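Local coordinates for protein cellobiose 2-epimerase (Spirochaeta thermophila DSM 6192, PDB 5ZIG) that probably catalyses the reversible epimerization of cellobiose at C2 of its reducing-end glucose, giving 4-O-beta-D-glucosyl-D-mannose, at residues L180-H194 / L234-G246. Sequence-based numbering, arbitrary orientation.
Sequences LGEGETPAPKTMNTH and LGLYFAEDWAPMG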
loop_
_atom_site.group_PDB
_atom_site.type_symbol
_atom_site.label_atom_id
_atom_site.label_comp_id
_atom_site.label_asym_id
_atom_site.label_seq_id
_atom_site.Cartn_x
_atom_site.Cartn_y
_atom_site.Cartn_z
ATOM N N LEU A 180 -13.420 -11.096 -12.088
ATOM C CA LEU A 180 -12.222 -11.775 -12.463
ATOM C C LEU A 180 -12.166 -11.907 -13.963
ATOM O O LEU A 180 -12.494 -11.002 -14.652
ATOM C CB LEU A 180 -12.101 -13.133 -11.785
ATOM C CG LEU A 180 -12.409 -13.253 -10.293
ATOM C CD1 LEU A 180 -12.042 -14.603 -9.776
ATOM C CD2 LEU A 180 -11.823 -12.183 -9.397
ATOM N N GLY A 181 -11.781 -13.061 -14.458
ATOM C CA GLY A 181 -11.641 -13.239 -15.881
ATOM C C GLY A 181 -12.931 -13.412 -16.585
ATOM O O GLY A 181 -13.923 -13.668 -16.002
ATOM N N GLU A 182 -12.850 -13.250 -17.887
ATOM C CA GLU A 182 -13.951 -13.388 -18.814
ATOM C C GLU A 182 -14.609 -14.700 -18.536
ATOM O O GLU A 182 -13.965 -15.707 -18.586
ATOM C CB GLU A 182 -13.392 -13.422 -20.246
ATOM C CG GLU A 182 -12.526 -12.222 -20.686
ATOM C CD GLU A 182 -10.995 -12.459 -20.783
ATOM O OE1 GLU A 182 -10.489 -13.603 -20.966
ATOM O OE2 GLU A 182 -10.275 -11.439 -20.675
ATOM N N GLY A 183 -15.880 -14.679 -18.188
ATOM C CA GLY A 183 -16.611 -15.902 -17.958
ATOM C C GLY A 183 -16.585 -16.611 -16.625
ATOM O O GLY A 183 -17.349 -17.508 -16.402
ATOM N N GLU A 184 -15.705 -16.199 -15.746
ATOM C CA GLU A 184 -15.632 -16.835 -14.458
ATOM C C GLU A 184 -16.402 -16.120 -13.381
ATOM O O GLU A 184 -16.455 -14.921 -13.354
ATOM C CB GLU A 184 -14.201 -17.151 -14.066
ATOM C CG GLU A 184 -13.313 -15.985 -13.700
ATOM C CD GLU A 184 -11.835 -16.368 -13.522
ATOM O OE1 GLU A 184 -11.505 -17.464 -13.112
ATOM O OE2 GLU A 184 -11.005 -15.540 -13.756
ATOM N N THR A 185 -17.002 -16.921 -12.521
ATOM C CA THR A 185 -17.764 -16.472 -11.389
ATOM C C THR A 185 -16.927 -15.516 -10.594
ATOM O O THR A 185 -15.879 -15.870 -10.117
ATOM C CB THR A 185 -18.082 -17.621 -10.449
ATOM O OG1 THR A 185 -18.801 -18.640 -11.133
ATOM C CG2 THR A 185 -18.876 -17.120 -9.323
ATOM N N PRO A 186 -17.431 -14.321 -10.415
ATOM C CA PRO A 186 -16.655 -13.290 -9.716
ATOM C C PRO A 186 -16.525 -13.618 -8.233
ATOM O O PRO A 186 -17.346 -14.335 -7.647
ATOM C CB PRO A 186 -17.465 -12.005 -9.955
ATOM C CG PRO A 186 -18.870 -12.483 -10.243
ATOM C CD PRO A 186 -18.763 -13.852 -10.852
ATOM N N ALA A 187 -15.450 -13.100 -7.631
ATOM C CA ALA A 187 -15.137 -13.455 -6.247
ATOM C C ALA A 187 -15.778 -12.457 -5.288
ATOM O O ALA A 187 -15.620 -11.243 -5.472
ATOM C CB ALA A 187 -13.624 -13.490 -6.030
ATOM N N PRO A 188 -16.532 -12.912 -4.283
ATOM C CA PRO A 188 -17.110 -11.959 -3.322
ATOM C C PRO A 188 -16.086 -11.364 -2.364
ATOM O O PRO A 188 -16.348 -10.286 -1.808
ATOM C CB PRO A 188 -18.163 -12.802 -2.575
ATOM C CG PRO A 188 -18.376 -14.041 -3.437
ATOM C CD PRO A 188 -17.025 -14.282 -4.055
ATOM N N LYS A 189 -14.925 -12.003 -2.179
ATOM C CA LYS A 189 -13.889 -11.478 -1.293
ATOM C C LYS A 189 -12.501 -11.619 -1.926
ATOM O O LYS A 189 -12.236 -12.557 -2.689
ATOM C CB LYS A 189 -13.941 -12.193 0.064
ATOM C CG LYS A 189 -15.186 -11.873 0.882
ATOM C CD LYS A 189 -15.422 -12.884 1.992
ATOM C CE LYS A 189 -16.679 -12.501 2.796
ATOM N NZ LYS A 189 -17.005 -13.475 3.883
ATOM N N THR A 190 -11.610 -10.670 -1.605
ATOM C CA THR A 190 -10.234 -10.686 -2.100
ATOM C C THR A 190 -9.255 -10.420 -0.950
ATOM O O THR A 190 -9.555 -9.638 -0.035
ATOM C CB THR A 190 -10.017 -9.640 -3.260
ATOM O OG1 THR A 190 -10.101 -8.301 -2.756
ATOM C CG2 THR A 190 -11.041 -9.815 -4.392
ATOM N N MET A 191 -8.089 -11.095 -0.990
ATOM C CA MET A 191 -7.008 -10.795 -0.045
ATOM C C MET A 191 -6.616 -9.334 -0.143
ATOM O O MET A 191 -6.388 -8.664 0.870
ATOM C CB MET A 191 -5.815 -11.729 -0.325
ATOM C CG MET A 191 -4.360 -11.343 0.112
ATOM S SD MET A 191 -3.580 -9.942 -0.715
ATOM C CE MET A 191 -3.311 -10.704 -2.336
ATOM N N ASN A 192 -6.614 -8.810 -1.364
ATOM C CA ASN A 192 -6.107 -7.473 -1.604
ATOM C C ASN A 192 -6.880 -6.444 -0.788
ATOM O O ASN A 192 -6.292 -5.616 -0.079
ATOM C CB ASN A 192 -6.187 -7.186 -3.103
ATOM C CG ASN A 192 -5.588 -5.869 -3.459
ATOM O OD1 ASN A 192 -4.427 -5.599 -3.151
ATOM N ND2 ASN A 192 -6.379 -5.027 -4.103
ATOM N N THR A 193 -8.212 -6.504 -0.858
ATOM C CA THR A 193 -9.035 -5.582 -0.086
ATOM C C THR A 193 -8.895 -5.827 1.412
ATOM O O THR A 193 -8.863 -4.878 2.209
ATOM C CB THR A 193 -10.493 -5.709 -0.526
ATOM O OG1 THR A 193 -10.629 -5.154 -1.845
ATOM C CG2 THR A 193 -11.392 -4.966 0.422
ATOM N N HIS A 194 -8.791 -7.087 1.822
ATOM C CA HIS A 194 -8.643 -7.356 3.248
ATOM C C HIS A 194 -7.329 -6.802 3.782
ATOM O O HIS A 194 -7.292 -6.247 4.888
ATOM C CB HIS A 194 -8.777 -8.851 3.520
ATOM C CG HIS A 194 -10.202 -9.300 3.575
ATOM N ND1 HIS A 194 -10.925 -9.603 2.443
ATOM C CD2 HIS A 194 -11.062 -9.418 4.613
ATOM C CE1 HIS A 194 -12.154 -9.939 2.786
ATOM N NE2 HIS A 194 -12.267 -9.832 4.096
ATOM N N LEU A 234 -0.151 -16.009 0.309
ATOM C CA LEU A 234 -1.463 -15.440 0.538
ATOM C C LEU A 234 -2.355 -15.805 -0.632
ATOM O O LEU A 234 -2.058 -15.428 -1.772
ATOM C CB LEU A 234 -1.381 -13.929 0.665
ATOM C CG LEU A 234 -1.083 -13.304 2.007
ATOM C CD1 LEU A 234 0.266 -13.809 2.520
ATOM C CD2 LEU A 234 -1.084 -11.809 1.787
ATOM N N GLY A 235 -3.441 -16.528 -0.349
ATOM C CA GLY A 235 -4.430 -16.787 -1.379
ATOM C C GLY A 235 -4.976 -15.495 -1.956
ATOM O O GLY A 235 -5.016 -14.457 -1.294
ATOM N N LEU A 236 -5.407 -15.557 -3.211
ATOM C CA LEU A 236 -5.867 -14.330 -3.849
ATOM C C LEU A 236 -7.362 -14.080 -3.651
ATOM O O LEU A 236 -7.754 -13.006 -3.183
ATOM C CB LEU A 236 -5.525 -14.365 -5.344
ATOM C CG LEU A 236 -4.029 -14.352 -5.670
ATOM C CD1 LEU A 236 -3.796 -14.395 -7.167
ATOM C CD2 LEU A 236 -3.357 -13.130 -5.068
ATOM N N TYR A 237 -8.196 -15.063 -3.984
ATOM C CA TYR A 237 -9.613 -14.854 -4.233
ATOM C C TYR A 237 -10.435 -15.904 -3.496
ATOM O O TYR A 237 -10.080 -17.087 -3.493
ATOM C CB TYR A 237 -9.910 -14.924 -5.738
ATOM C CG TYR A 237 -9.101 -13.977 -6.613
ATOM C CD1 TYR A 237 -9.172 -12.594 -6.429
ATOM C CD2 TYR A 237 -8.302 -14.463 -7.651
ATOM C CE1 TYR A 237 -8.450 -11.721 -7.232
ATOM C CE2 TYR A 237 -7.576 -13.596 -8.470
ATOM C CZ TYR A 237 -7.661 -12.229 -8.252
ATOM O OH TYR A 237 -6.951 -11.368 -9.062
ATOM N N PHE A 238 -11.547 -15.477 -2.889
ATOM C CA PHE A 238 -12.280 -16.353 -1.980
ATOM C C PHE A 238 -13.789 -16.171 -2.121
ATOM O O PHE A 238 -14.281 -15.056 -2.320
ATOM C CB PHE A 238 -11.869 -16.091 -0.523
ATOM C CG PHE A 238 -10.378 -16.169 -0.282
ATOM C CD1 PHE A 238 -9.569 -15.068 -0.494
ATOM C CD2 PHE A 238 -9.795 -17.351 0.168
ATOM C CE1 PHE A 238 -8.177 -15.146 -0.269
ATOM C CE2 PHE A 238 -8.431 -17.437 0.402
ATOM C CZ PHE A 238 -7.614 -16.332 0.185
ATOM N N ALA A 239 -14.520 -17.282 -1.982
ATOM C CA ALA A 239 -15.978 -17.243 -1.904
ATOM C C ALA A 239 -16.422 -16.582 -0.603
ATOM O O ALA A 239 -15.614 -16.250 0.267
ATOM C CB ALA A 239 -16.573 -18.652 -2.000
ATOM N N GLU A 240 -17.742 -16.416 -0.461
ATOM C CA GLU A 240 -18.286 -15.815 0.752
ATOM C C GLU A 240 -17.879 -16.607 1.989
ATOM O O GLU A 240 -17.424 -16.024 2.982
ATOM C CB GLU A 240 -19.810 -15.710 0.650
ATOM C CG GLU A 240 -20.416 -14.655 1.555
ATOM C CD GLU A 240 -21.912 -14.849 1.774
ATOM O OE1 GLU A 240 -22.434 -15.925 1.400
ATOM O OE2 GLU A 240 -22.557 -13.922 2.317
ATOM N N ASP A 241 -17.994 -17.944 1.932
ATOM C CA ASP A 241 -17.582 -18.813 3.028
ATOM C C ASP A 241 -16.071 -19.096 3.031
ATOM O O ASP A 241 -15.644 -20.058 3.679
ATOM C CB ASP A 241 -18.369 -20.131 2.994
ATOM C CG ASP A 241 -18.064 -20.979 1.764
ATOM O OD1 ASP A 241 -17.194 -20.609 0.942
ATOM O OD2 ASP A 241 -18.710 -22.034 1.610
ATOM N N TRP A 242 -15.277 -18.304 2.306
ATOM C CA TRP A 242 -13.805 -18.313 2.328
ATOM C C TRP A 242 -13.205 -19.479 1.558
ATOM O O TRP A 242 -12.010 -19.722 1.648
ATOM C CB TRP A 242 -13.247 -18.288 3.757
ATOM C CG TRP A 242 -13.391 -16.938 4.345
ATOM C CD1 TRP A 242 -14.288 -16.545 5.307
ATOM C CD2 TRP A 242 -12.653 -15.765 3.975
ATOM N NE1 TRP A 242 -14.130 -15.201 5.567
ATOM C CE2 TRP A 242 -13.132 -14.702 4.767
ATOM C CE3 TRP A 242 -11.624 -15.513 3.052
ATOM C CZ2 TRP A 242 -12.623 -13.409 4.667
ATOM C CZ3 TRP A 242 -11.114 -14.235 2.963
ATOM C CH2 TRP A 242 -11.621 -13.194 3.757
ATOM N N ALA A 243 -14.001 -20.199 0.787
ATOM C CA ALA A 243 -13.436 -21.189 -0.105
ATOM C C ALA A 243 -12.515 -20.499 -1.114
ATOM O O ALA A 243 -12.847 -19.418 -1.627
ATOM C CB ALA A 243 -14.552 -21.963 -0.817
ATOM N N PRO A 244 -11.346 -21.078 -1.401
ATOM C CA PRO A 244 -10.453 -20.501 -2.417
ATOM C C PRO A 244 -11.085 -20.475 -3.804
ATOM O O PRO A 244 -11.696 -21.446 -4.250
ATOM C CB PRO A 244 -9.243 -21.438 -2.380
ATOM C CG PRO A 244 -9.291 -22.031 -1.000
ATOM C CD PRO A 244 -10.719 -22.204 -0.689
ATOM N N MET A 245 -10.920 -19.357 -4.499
ATOM C CA MET A 245 -11.346 -19.253 -5.887
ATOM C C MET A 245 -10.140 -18.956 -6.770
ATOM O O MET A 245 -9.265 -18.173 -6.390
ATOM C CB MET A 245 -12.409 -18.167 -6.062
ATOM C CG MET A 245 -13.715 -18.480 -5.360
ATOM S SD MET A 245 -14.856 -17.082 -5.372
ATOM C CE MET A 245 -15.202 -16.907 -7.129
ATOM N N GLY A 246 -10.096 -19.594 -7.942
ATOM C CA GLY A 246 -8.982 -19.383 -8.848
ATOM C C GLY A 246 -7.672 -19.810 -8.220
ATOM O O GLY A 246 -7.600 -20.786 -7.466
HETATM O O HOH W 1 -6.510 -10.212 -3.938
#
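Trp242 turns the edge of its six-membered ring to the face of His194 in a T-shaped stack, with CH2 3.4 Å from His194 CE1 and the planes at 62°. Histidine offers a flat face plus two nitrogens: ND1 gives a nearly straight bond (167°), in its ring plane, to Thr190 O, while NE2 accepts from Tyr164 N. With an alanine here instead of the imidazole, the Trp242 edge would probably lose its aromatic face, Thr190 O the ring donor and Tyr164 N its acceptor. Lys189, extended beyond CG, crosses Trp242 at about a right angle; its CD sits over the indole face, 4.1 Å from the six-membered ring centroid, and NZ reaches a lone pair of Glu240 O at 2.7 Å. Lys189 and Phe238 form the hydrogen-bonded pair of a short antiparallel ladder; on the face opposite their side chains, in the non-hydrogen-bonded pair Thr190-Tyr237, the tyrosine ring takes Leu180 CD2 over one face and Thr190 CG2 at its edge. Beyond it Met191 N bonds Leu236 O (2.9 Å), and methionine's flexible chain bends to lie beside Leu236. The ladder ties the start of helix 191-208 to the loop after helix 211-228 in the family's (alpha/alpha) barrel. Lysine suits its place doubly: methylenes cover tryptophan, while the ammonium, salt-bridged to Asp158, probably keeps its charge.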